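Local coordinates for putative uncharacterized protein (Mycobacterium tuberculosis, PDB 2ZQ5), which probably transfers a sulfuryl group to an acceptor substrate, as expected of a member of the sulfotransferase family, at residues Pro247-Arg256 against Ala310-His318; His108-Gly119 against Gly220-Lys231. All coordinates share one frame; numbering follows the deposited sequence.

Interaction 1. Residues Pro247-Arg256 against Ala310-His318; sequences PDALVVQTHR and AQFYDVDYH
The guanidinium of Arg256 lies flat on the ring of Tyr317, the two planes 16° apart and their centres 3.9 Å apart. Both side chains run the same way: Arg256 has CG anti to its backbone N (chi1 -167°) and stays extended to NE, which carries CZ to 3.3 Å from Tyr317 CE2. This flat stack leaves the guanidinium N-H groups to act in its own plane, and NH1 donates to the backbone oxygen of Arg101.

Before the stack in both segments, strands 250-255 and 312-316 pair in parallel. Their ladder runs from Val251 N to Gln311 O at 2.8 Å as far as Tyr317 N to His255 O, where helix 317-322 begins. Beta-branched valines suit the extended backbone: Val252 CG1 meets Val315 CG2 at 3.6 Å on the face that helix 324-334 covers. On the opposite face of the sheet Val251 CB packs 3.7 Å from Phe312 CD1.

On this face, too, His255 NE2 donates to Asp314 OD1, 2.7 Å away and nearly in the plane of the imidazole, although it meets the oxygen from above the carboxylate plane. Asp314 OD2 forms a salt bridge with Arg304 of helix 282-304. Shared between imidazole and guanidinium, Asp314 is probably kept ionised; the carboxylate thus ties the sheet to a covering helix.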
loop_
_atom_site.group_PDB
_atom_site.type_symbol
_atom_site.label_atom_id
_atom_site.label_comp_id
_atom_site.label_asym_id
_atom_site.label_seq_id
_atom_site.Cartn_x
_atom_site.Cartn_y
_atom_site.Cartn_z
ATOM N N PRO A 247 -7.213 -3.670 -17.602
ATOM C CA PRO A 247 -7.004 -4.806 -18.507
ATOM C C PRO A 247 -5.641 -4.910 -19.185
ATOM O O PRO A 247 -5.167 -6.015 -19.466
ATOM C CB PRO A 247 -8.138 -4.648 -19.521
ATOM C CG PRO A 247 -9.214 -3.976 -18.725
ATOM C CD PRO A 247 -8.443 -2.938 -17.952
ATOM N N ASP A 248 -5.021 -3.765 -19.445
ATOM C CA ASP A 248 -3.722 -3.713 -20.110
ATOM C C ASP A 248 -2.550 -3.498 -19.153
ATOM O O ASP A 248 -1.469 -3.088 -19.574
ATOM C CB ASP A 248 -3.732 -2.589 -21.147
ATOM C CG ASP A 248 -3.994 -1.224 -20.523
ATOM O OD1 ASP A 248 -4.284 -1.168 -19.305
ATOM O OD2 ASP A 248 -3.919 -0.208 -21.248
ATOM N N ALA A 249 -2.758 -3.784 -17.872
ATOM C CA ALA A 249 -1.708 -3.589 -16.877
ATOM C C ALA A 249 -0.447 -4.412 -17.108
ATOM O O ALA A 249 -0.492 -5.517 -17.655
ATOM C CB ALA A 249 -2.253 -3.880 -15.481
ATOM N N LEU A 250 0.679 -3.847 -16.684
ATOM C CA LEU A 250 1.979 -4.499 -16.774
ATOM C C LEU A 250 2.338 -4.758 -15.316
ATOM O O LEU A 250 2.543 -3.822 -14.543
ATOM C CB LEU A 250 2.997 -3.565 -17.432
ATOM C CG LEU A 250 2.580 -3.045 -18.810
ATOM C CD1 LEU A 250 3.635 -2.084 -19.332
ATOM C CD2 LEU A 250 2.393 -4.216 -19.770
ATOM N N VAL A 251 2.403 -6.029 -14.941
ATOM C CA VAL A 251 2.670 -6.403 -13.558
ATOM C C VAL A 251 4.052 -7.005 -13.344
ATOM O O VAL A 251 4.443 -7.943 -14.039
ATOM C CB VAL A 251 1.606 -7.408 -13.079
ATOM C CG1 VAL A 251 1.792 -7.701 -11.602
ATOM C CG2 VAL A 251 0.213 -6.855 -13.344
ATOM N N VAL A 252 4.777 -6.459 -12.371
ATOM C CA VAL A 252 6.114 -6.930 -12.027
ATOM C C VAL A 252 6.109 -7.447 -10.594
ATOM O O VAL A 252 5.752 -6.718 -9.669
ATOM C CB VAL A 252 7.164 -5.795 -12.115
ATOM C CG1 VAL A 252 8.544 -6.335 -11.770
ATOM C CG2 VAL A 252 7.160 -5.187 -13.505
ATOM N N GLN A 253 6.503 -8.704 -10.418
ATOM C CA GLN A 253 6.556 -9.307 -9.093
ATOM C C GLN A 253 7.997 -9.573 -8.682
ATOM O O GLN A 253 8.775 -10.150 -9.446
ATOM C CB GLN A 253 5.779 -10.625 -9.063
ATOM C CG GLN A 253 5.845 -11.330 -7.712
ATOM C CD GLN A 253 5.110 -12.649 -7.702
ATOM O OE1 GLN A 253 5.074 -13.357 -8.707
ATOM N NE2 GLN A 253 4.532 -12.998 -6.558
ATOM N N THR A 254 8.348 -9.151 -7.474
ATOM C CA THR A 254 9.691 -9.373 -6.960
ATOM C C THR A 254 9.706 -10.702 -6.217
ATOM O O THR A 254 8.686 -11.138 -5.679
ATOM C CB THR A 254 10.121 -8.246 -6.006
ATOM O OG1 THR A 254 9.133 -8.083 -4.982
ATOM C CG2 THR A 254 10.292 -6.944 -6.767
ATOM N N HIS A 255 10.866 -11.345 -6.188
ATOM C CA HIS A 255 11.006 -12.638 -5.534
ATOM C C HIS A 255 12.262 -12.731 -4.684
ATOM O O HIS A 255 13.308 -12.186 -5.033
ATOM C CB HIS A 255 11.061 -13.752 -6.580
ATOM C CG HIS A 255 9.809 -13.892 -7.385
ATOM N ND1 HIS A 255 8.713 -14.597 -6.936
ATOM C CD2 HIS A 255 9.476 -13.414 -8.607
ATOM C CE1 HIS A 255 7.759 -14.548 -7.849
ATOM N NE2 HIS A 255 8.197 -13.836 -8.872
ATOM N N ARG A 256 12.141 -13.438 -3.567
ATOM C CA ARG A 256 13.255 -13.670 -2.660
ATOM C C ARG A 256 12.809 -14.809 -1.753
ATOM O O ARG A 256 11.696 -14.785 -1.236
ATOM C CB ARG A 256 13.554 -12.419 -1.835
ATOM C CG ARG A 256 14.879 -12.487 -1.097
ATOM C CD ARG A 256 15.123 -11.224 -0.311
ATOM N NE ARG A 256 16.450 -11.212 0.293
ATOM C CZ ARG A 256 16.919 -10.220 1.044
ATOM N NH1 ARG A 256 16.169 -9.154 1.291
ATOM N NH2 ARG A 256 18.148 -10.287 1.541
ATOM N N ALA A 310 2.515 -12.135 -21.283
ATOM C CA ALA A 310 3.243 -11.003 -21.847
ATOM C C ALA A 310 3.110 -9.778 -20.938
ATOM O O ALA A 310 3.910 -8.845 -21.011
ATOM C CB ALA A 310 2.708 -10.679 -23.238
ATOM N N GLN A 311 2.096 -9.789 -20.080
ATOM C CA GLN A 311 1.857 -8.669 -19.174
ATOM C C GLN A 311 2.464 -8.854 -17.789
ATOM O O GLN A 311 2.187 -8.071 -16.883
ATOM C CB GLN A 311 0.356 -8.422 -19.036
ATOM C CG GLN A 311 -0.294 -7.902 -20.312
ATOM C CD GLN A 311 -1.796 -7.732 -20.190
ATOM O OE1 GLN A 311 -2.287 -6.910 -19.407
ATOM N NE2 GLN A 311 -2.540 -8.511 -20.961
ATOM N N PHE A 312 3.298 -9.875 -17.628
ATOM C CA PHE A 312 3.920 -10.153 -16.334
ATOM C C PHE A 312 5.426 -10.315 -16.436
ATOM O O PHE A 312 5.943 -10.788 -17.451
ATOM C CB PHE A 312 3.324 -11.427 -15.727
ATOM C CG PHE A 312 1.883 -11.298 -15.348
ATOM C CD1 PHE A 312 1.515 -11.000 -14.038
ATOM C CD2 PHE A 312 0.889 -11.432 -16.309
ATOM C CE1 PHE A 312 0.176 -10.836 -13.695
ATOM C CE2 PHE A 312 -0.451 -11.270 -15.978
ATOM C CZ PHE A 312 -0.810 -10.970 -14.667
ATOM N N TYR A 313 6.121 -9.925 -15.375
ATOM C CA TYR A 313 7.573 -10.039 -15.318
ATOM C C TYR A 313 7.975 -10.379 -13.890
ATOM O O TYR A 313 7.459 -9.788 -12.940
ATOM C CB TYR A 313 8.237 -8.719 -15.729
ATOM C CG TYR A 313 9.737 -8.820 -15.921
ATOM C CD1 TYR A 313 10.283 -9.053 -17.181
ATOM C CD2 TYR A 313 10.607 -8.704 -14.839
ATOM C CE1 TYR A 313 11.661 -9.169 -17.358
ATOM C CE2 TYR A 313 11.986 -8.822 -15.003
ATOM C CZ TYR A 313 12.503 -9.052 -16.264
ATOM O OH TYR A 313 13.867 -9.164 -16.425
ATOM N N ASP A 314 8.884 -11.337 -13.743
ATOM C CA ASP A 314 9.371 -11.749 -12.431
ATOM C C ASP A 314 10.793 -11.256 -12.233
ATOM O O ASP A 314 11.663 -11.493 -13.074
ATOM C CB ASP A 314 9.346 -13.271 -12.304
ATOM C CG ASP A 314 7.946 -13.834 -12.351
ATOM O OD1 ASP A 314 7.170 -13.581 -11.403
ATOM O OD2 ASP A 314 7.618 -14.522 -13.338
ATOM N N VAL A 315 11.025 -10.570 -11.118
ATOM C CA VAL A 315 12.343 -10.044 -10.799
ATOM C C VAL A 315 12.898 -10.725 -9.558
ATOM O O VAL A 315 12.216 -10.817 -8.540
ATOM C CB VAL A 315 12.293 -8.524 -10.518
ATOM C CG1 VAL A 315 13.658 -8.036 -10.052
ATOM C CG2 VAL A 315 11.859 -7.776 -11.762
ATOM N N ASP A 316 14.133 -11.208 -9.643
ATOM C CA ASP A 316 14.764 -11.851 -8.498
ATOM C C ASP A 316 15.557 -10.801 -7.737
ATOM O O ASP A 316 16.284 -10.007 -8.336
ATOM C CB ASP A 316 15.694 -12.979 -8.950
ATOM C CG ASP A 316 14.938 -14.197 -9.435
ATOM O OD1 ASP A 316 14.118 -14.738 -8.659
ATOM O OD2 ASP A 316 15.163 -14.617 -10.589
ATOM N N TYR A 317 15.406 -10.791 -6.417
ATOM C CA TYR A 317 16.104 -9.830 -5.575
ATOM C C TYR A 317 17.602 -9.816 -5.865
ATOM O O TYR A 317 18.210 -8.749 -5.938
ATOM C CB TYR A 317 15.877 -10.156 -4.096
ATOM C CG TYR A 317 16.415 -9.105 -3.149
ATOM C CD1 TYR A 317 15.818 -7.849 -3.060
ATOM C CD2 TYR A 317 17.525 -9.364 -2.346
ATOM C CE1 TYR A 317 16.309 -6.874 -2.193
ATOM C CE2 TYR A 317 18.025 -8.397 -1.475
ATOM C CZ TYR A 317 17.414 -7.157 -1.403
ATOM O OH TYR A 317 17.900 -6.202 -0.539
ATOM N N HIS A 318 18.191 -10.997 -6.032
ATOM C CA HIS A 318 19.621 -11.096 -6.296
ATOM C C HIS A 318 20.030 -10.558 -7.665
ATOM O O HIS A 318 21.126 -10.017 -7.815
ATOM C CB HIS A 318 20.103 -12.544 -6.128
ATOM C CG HIS A 318 19.414 -13.529 -7.020
ATOM N ND1 HIS A 318 19.494 -13.475 -8.394
ATOM C CD2 HIS A 318 18.654 -14.613 -6.730
ATOM C CE1 HIS A 318 18.816 -14.482 -8.913
ATOM N NE2 HIS A 318 18.296 -15.188 -7.925
#

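Interaction 2. Residues His108-Gly119 against Gly220-Lys231; sequences HRLLGADPAHQG and GLNDAEKRWVLK
Gln118 of strand 117-119 lays its amide on the indole of Trp228 in the neighbouring strand 227-231, the planes 13° apart. At CB the chain passes Lys226 CB at 4.1 Å; CG then leaves between the backbone N and carbonyl carbon (chi1 64°) and sits over the five-membered ring, 3.8 Å from its centroid. CD follows over the same face, 3.4 Å from Trp228 NE1. At the tip OE1 lies 3.4 Å from Trp228 CZ2 and accepts a hydrogen bond from Arg131, while NE2 donates to Lys226 O at 2.9 Å. A water accepts from both Gln118 NE2 and Trp228 NE1 and donates to Gly220 O. Glutamine suits this buried place because one flat group can stack, donate and accept.

On the opposite face of the sheet from Gln118 and Trp228 stand His117, Arg227 and Val229. His117 ND1 donates to Leu111 O, tying the strand back to the preceding helix, and a second water joins His117 NE2 to Arg227 NH2. Farther along, Lys231 CB lies over the face of His108, 3.5 Å from the ring centroid, while its ammonium pairs with Glu173.

Backbone bonds such as Val229 N to Gln118 O, 2.9 Å, join outermost strand 117-119 to 227-231 in parallel. Helix 104-111 packs against the His117 and Val229 face, helix 206-219 lies against Trp228, and strand 94-97 continues the sheet beyond 227-231.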
loop_
_atom_site.group_PDB
_atom_site.type_symbol
_atom_site.label_atom_id
_atom_site.label_comp_id
_atom_site.label_asym_id
_atom_site.label_seq_id
_atom_site.Cartn_x
_atom_site.Cartn_y
_atom_site.Cartn_z
ATOM N N HIS A 108 10.119 0.356 -7.302
ATOM C CA HIS A 108 9.106 1.404 -7.346
ATOM C C HIS A 108 9.760 2.756 -7.644
ATOM O O HIS A 108 9.311 3.497 -8.523
ATOM C CB HIS A 108 8.383 1.452 -5.997
ATOM C CG HIS A 108 7.192 2.361 -5.968
ATOM N ND1 HIS A 108 6.602 2.762 -4.789
ATOM C CD2 HIS A 108 6.463 2.922 -6.962
ATOM C CE1 HIS A 108 5.562 3.529 -5.057
ATOM N NE2 HIS A 108 5.454 3.642 -6.368
ATOM N N ARG A 109 10.823 3.066 -6.910
ATOM C CA ARG A 109 11.540 4.325 -7.085
ATOM C C ARG A 109 12.214 4.411 -8.450
ATOM O O ARG A 109 12.249 5.477 -9.066
ATOM C CB ARG A 109 12.594 4.485 -5.990
ATOM C CG ARG A 109 12.028 4.587 -4.583
ATOM C CD ARG A 109 13.151 4.631 -3.561
ATOM N NE ARG A 109 12.656 4.633 -2.188
ATOM C CZ ARG A 109 13.435 4.515 -1.118
ATOM N NH1 ARG A 109 14.747 4.387 -1.264
ATOM N NH2 ARG A 109 12.905 4.523 0.097
ATOM N N LEU A 110 12.752 3.292 -8.919
ATOM C CA LEU A 110 13.415 3.266 -10.215
ATOM C C LEU A 110 12.422 3.500 -11.349
ATOM O O LEU A 110 12.575 4.433 -12.136
ATOM C CB LEU A 110 14.136 1.929 -10.415
ATOM C CG LEU A 110 15.438 1.740 -9.633
ATOM C CD1 LEU A 110 15.863 0.284 -9.674
ATOM C CD2 LEU A 110 16.520 2.635 -10.226
ATOM N N LEU A 111 11.396 2.659 -11.425
ATOM C CA LEU A 111 10.397 2.795 -12.478
ATOM C C LEU A 111 9.668 4.134 -12.388
ATOM O O LEU A 111 9.278 4.706 -13.405
ATOM C CB LEU A 111 9.392 1.638 -12.398
ATOM C CG LEU A 111 10.003 0.239 -12.543
ATOM C CD1 LEU A 111 8.924 -0.817 -12.355
ATOM C CD2 LEU A 111 10.656 0.095 -13.909
ATOM N N GLY A 112 9.494 4.638 -11.170
ATOM C CA GLY A 112 8.810 5.907 -10.996
ATOM C C GLY A 112 9.684 7.114 -11.286
ATOM O O GLY A 112 9.192 8.244 -11.316
ATOM N N ALA A 113 10.974 6.876 -11.506
ATOM C CA ALA A 113 11.926 7.949 -11.787
ATOM C C ALA A 113 11.876 8.406 -13.242
ATOM O O ALA A 113 12.314 9.511 -13.566
ATOM C CB ALA A 113 13.335 7.497 -11.434
ATOM N N ASP A 114 11.357 7.553 -14.118
ATOM C CA ASP A 114 11.250 7.889 -15.535
ATOM C C ASP A 114 10.402 9.156 -15.652
ATOM O O ASP A 114 9.274 9.193 -15.171
ATOM C CB ASP A 114 10.570 6.745 -16.288
ATOM C CG ASP A 114 10.597 6.933 -17.792
ATOM O OD1 ASP A 114 10.471 8.084 -18.257
ATOM O OD2 ASP A 114 10.729 5.922 -18.513
ATOM N N PRO A 115 10.939 10.213 -16.286
ATOM C CA PRO A 115 10.204 11.472 -16.450
ATOM C C PRO A 115 8.883 11.317 -17.207
ATOM O O PRO A 115 7.996 12.171 -17.108
ATOM C CB PRO A 115 11.196 12.352 -17.206
ATOM C CG PRO A 115 12.519 11.861 -16.707
ATOM C CD PRO A 115 12.334 10.362 -16.736
ATOM N N ALA A 116 8.767 10.231 -17.967
ATOM C CA ALA A 116 7.568 9.946 -18.746
ATOM C C ALA A 116 6.577 9.121 -17.930
ATOM O O ALA A 116 5.522 8.725 -18.426
ATOM C CB ALA A 116 7.943 9.202 -20.022
ATOM N N HIS A 117 6.934 8.858 -16.677
ATOM C CA HIS A 117 6.085 8.093 -15.767
ATOM C C HIS A 117 5.667 8.988 -14.608
ATOM O O HIS A 117 6.210 10.077 -14.423
ATOM C CB HIS A 117 6.839 6.882 -15.206
ATOM C CG HIS A 117 7.111 5.808 -16.213
ATOM N ND1 HIS A 117 7.809 4.661 -15.902
ATOM C CD2 HIS A 117 6.769 5.698 -17.518
ATOM C CE1 HIS A 117 7.885 3.890 -16.972
ATOM N NE2 HIS A 117 7.262 4.496 -17.966
ATOM N N GLN A 118 4.693 8.528 -13.834
ATOM C CA GLN A 118 4.224 9.272 -12.677
ATOM C C GLN A 118 3.906 8.286 -11.563
ATOM O O GLN A 118 3.432 7.176 -11.822
ATOM C CB GLN A 118 2.980 10.102 -13.027
ATOM C CG GLN A 118 1.754 9.291 -13.428
ATOM C CD GLN A 118 0.545 10.164 -13.716
ATOM O OE1 GLN A 118 0.127 10.961 -12.877
ATOM N NE2 GLN A 118 -0.027 10.011 -14.905
ATOM N N GLY A 119 4.193 8.688 -10.329
ATOM C CA GLY A 119 3.935 7.843 -9.178
ATOM C C GLY A 119 3.044 8.534 -8.166
ATOM O O GLY A 119 2.761 9.728 -8.285
ATOM N N GLY A 220 -3.746 12.269 -11.394
ATOM C CA GLY A 220 -3.006 12.399 -12.638
ATOM C C GLY A 220 -3.661 13.272 -13.697
ATOM O O GLY A 220 -3.265 13.223 -14.861
ATOM N N LEU A 221 -4.640 14.081 -13.295
ATOM C CA LEU A 221 -5.365 14.957 -14.217
ATOM C C LEU A 221 -4.485 15.888 -15.051
ATOM O O LEU A 221 -4.811 16.186 -16.204
ATOM C CB LEU A 221 -6.384 15.799 -13.444
ATOM C CG LEU A 221 -7.224 16.778 -14.273
ATOM C CD1 LEU A 221 -8.156 15.996 -15.196
ATOM C CD2 LEU A 221 -8.024 17.682 -13.345
ATOM N N ASN A 222 -3.379 16.346 -14.473
ATOM C CA ASN A 222 -2.472 17.253 -15.174
ATOM C C ASN A 222 -1.293 16.539 -15.832
ATOM O O ASN A 222 -0.426 17.185 -16.426
ATOM C CB ASN A 222 -1.931 18.314 -14.209
ATOM C CG ASN A 222 -3.028 19.158 -13.591
ATOM O OD1 ASN A 222 -3.952 19.597 -14.278
ATOM N ND2 ASN A 222 -2.924 19.404 -12.290
ATOM N N ASP A 223 -1.262 15.214 -15.728
ATOM C CA ASP A 223 -0.178 14.412 -16.291
ATOM C C ASP A 223 -0.737 13.224 -17.068
ATOM O O ASP A 223 -0.168 12.134 -17.043
ATOM C CB ASP A 223 0.713 13.890 -15.157
ATOM C CG ASP A 223 1.422 15.002 -14.411
ATOM O OD1 ASP A 223 2.438 15.501 -14.931
ATOM O OD2 ASP A 223 0.964 15.379 -13.311
ATOM N N ALA A 224 -1.841 13.449 -17.769
ATOM C CA ALA A 224 -2.516 12.398 -18.524
ATOM C C ALA A 224 -1.644 11.587 -19.479
ATOM O O ALA A 224 -1.922 10.411 -19.722
ATOM C CB ALA A 224 -3.691 12.995 -19.284
ATOM N N GLU A 225 -0.595 12.201 -20.019
ATOM C CA GLU A 225 0.275 11.504 -20.962
ATOM C C GLU A 225 1.327 10.619 -20.295
ATOM O O GLU A 225 2.031 9.868 -20.973
ATOM C CB GLU A 225 0.974 12.510 -21.887
ATOM C CG GLU A 225 2.290 13.087 -21.363
ATOM C CD GLU A 225 2.121 14.096 -20.236
ATOM O OE1 GLU A 225 0.972 14.386 -19.837
ATOM O OE2 GLU A 225 3.153 14.609 -19.751
ATOM N N LYS A 226 1.430 10.701 -18.970
ATOM C CA LYS A 226 2.415 9.908 -18.240
ATOM C C LYS A 226 1.873 8.569 -17.750
ATOM O O LYS A 226 0.742 8.476 -17.270
ATOM C CB LYS A 226 2.968 10.708 -17.054
ATOM C CG LYS A 226 3.686 12.002 -17.450
ATOM C CD LYS A 226 4.328 12.666 -16.243
ATOM C CE LYS A 226 5.034 13.962 -16.619
ATOM N NZ LYS A 226 4.086 14.990 -17.131
ATOM N N ARG A 227 2.694 7.530 -17.878
ATOM C CA ARG A 227 2.305 6.192 -17.450
ATOM C C ARG A 227 2.370 6.090 -15.937
ATOM O O ARG A 227 3.358 6.489 -15.326
ATOM C CB ARG A 227 3.246 5.146 -18.050
ATOM C CG ARG A 227 2.881 3.701 -17.716
ATOM C CD ARG A 227 4.068 2.777 -17.965
ATOM N NE ARG A 227 4.732 3.104 -19.222
ATOM C CZ ARG A 227 4.244 2.826 -20.426
ATOM N NH1 ARG A 227 3.084 2.193 -20.550
ATOM N NH2 ARG A 227 4.899 3.216 -21.511
ATOM N N TRP A 228 1.317 5.554 -15.333
ATOM C CA TRP A 228 1.296 5.381 -13.892
ATOM C C TRP A 228 2.149 4.189 -13.470
ATOM O O TRP A 228 2.214 3.170 -14.169
ATOM C CB TRP A 228 -0.135 5.160 -13.393
ATOM C CG TRP A 228 -0.853 6.412 -13.016
ATOM C CD1 TRP A 228 -1.733 7.122 -13.781
ATOM C CD2 TRP A 228 -0.759 7.100 -11.766
ATOM N NE1 TRP A 228 -2.199 8.211 -13.078
ATOM C CE2 TRP A 228 -1.615 8.220 -11.838
ATOM C CE3 TRP A 228 -0.034 6.877 -10.586
ATOM C CZ2 TRP A 228 -1.766 9.117 -10.776
ATOM C CZ3 TRP A 228 -0.183 7.768 -9.529
ATOM C CH2 TRP A 228 -1.044 8.875 -9.632
ATOM N N VAL A 229 2.807 4.339 -12.327
ATOM C CA VAL A 229 3.625 3.290 -11.739
ATOM C C VAL A 229 3.121 3.167 -10.306
ATOM O O VAL A 229 3.120 4.144 -9.553
ATOM C CB VAL A 229 5.121 3.662 -11.717
ATOM C CG1 VAL A 229 5.915 2.549 -11.044
ATOM C CG2 VAL A 229 5.626 3.889 -13.138
ATOM N N LEU A 230 2.682 1.965 -9.943
ATOM C CA LEU A 230 2.147 1.697 -8.612
ATOM C C LEU A 230 2.905 0.574 -7.927
ATOM O O LEU A 230 3.557 -0.234 -8.584
ATOM C CB LEU A 230 0.675 1.266 -8.705
ATOM C CG LEU A 230 -0.397 2.132 -9.379
ATOM C CD1 LEU A 230 -0.332 3.542 -8.809
ATOM C CD2 LEU A 230 -0.201 2.160 -10.896
ATOM N N LYS A 231 2.821 0.531 -6.602
ATOM C CA LYS A 231 3.445 -0.546 -5.841
ATOM C C LYS A 231 2.645 -0.778 -4.567
ATOM O O LYS A 231 2.308 0.170 -3.856
ATOM C CB LYS A 231 4.901 -0.223 -5.495
ATOM C CG LYS A 231 5.664 -1.420 -4.912
ATOM C CD LYS A 231 5.670 -1.448 -3.387
ATOM C CE LYS A 231 6.711 -0.486 -2.831
ATOM N NZ LYS A 231 7.015 -0.750 -1.393
HETATM O O HOH W 1 3.023 4.947 -7.073
HETATM O O HOH W 2 7.176 4.981 -20.732
HETATM O O HOH W 3 -3.058 10.364 -15.210
#

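Interactions 1 and 2 occupy the two ends of one five-stranded parallel sheet, ordered 117-119, 227-231, 94-97, 250-255, 312-316. Strand 94-97 stands between them and bonds to the inner strand of each; their centres are about 17 Å apart and their nearest atoms about 4 Å, without touching. Along the chain they come in series, interaction 2 closing before interaction 1 opens, and no other strand lies between the segments of either pair. Such a sheet, covered by helices, fits the P-loop NTPase-like architecture of sulfotransferases. Together, the contacts attach both edge strands to the central sheet, the core of the family's fold.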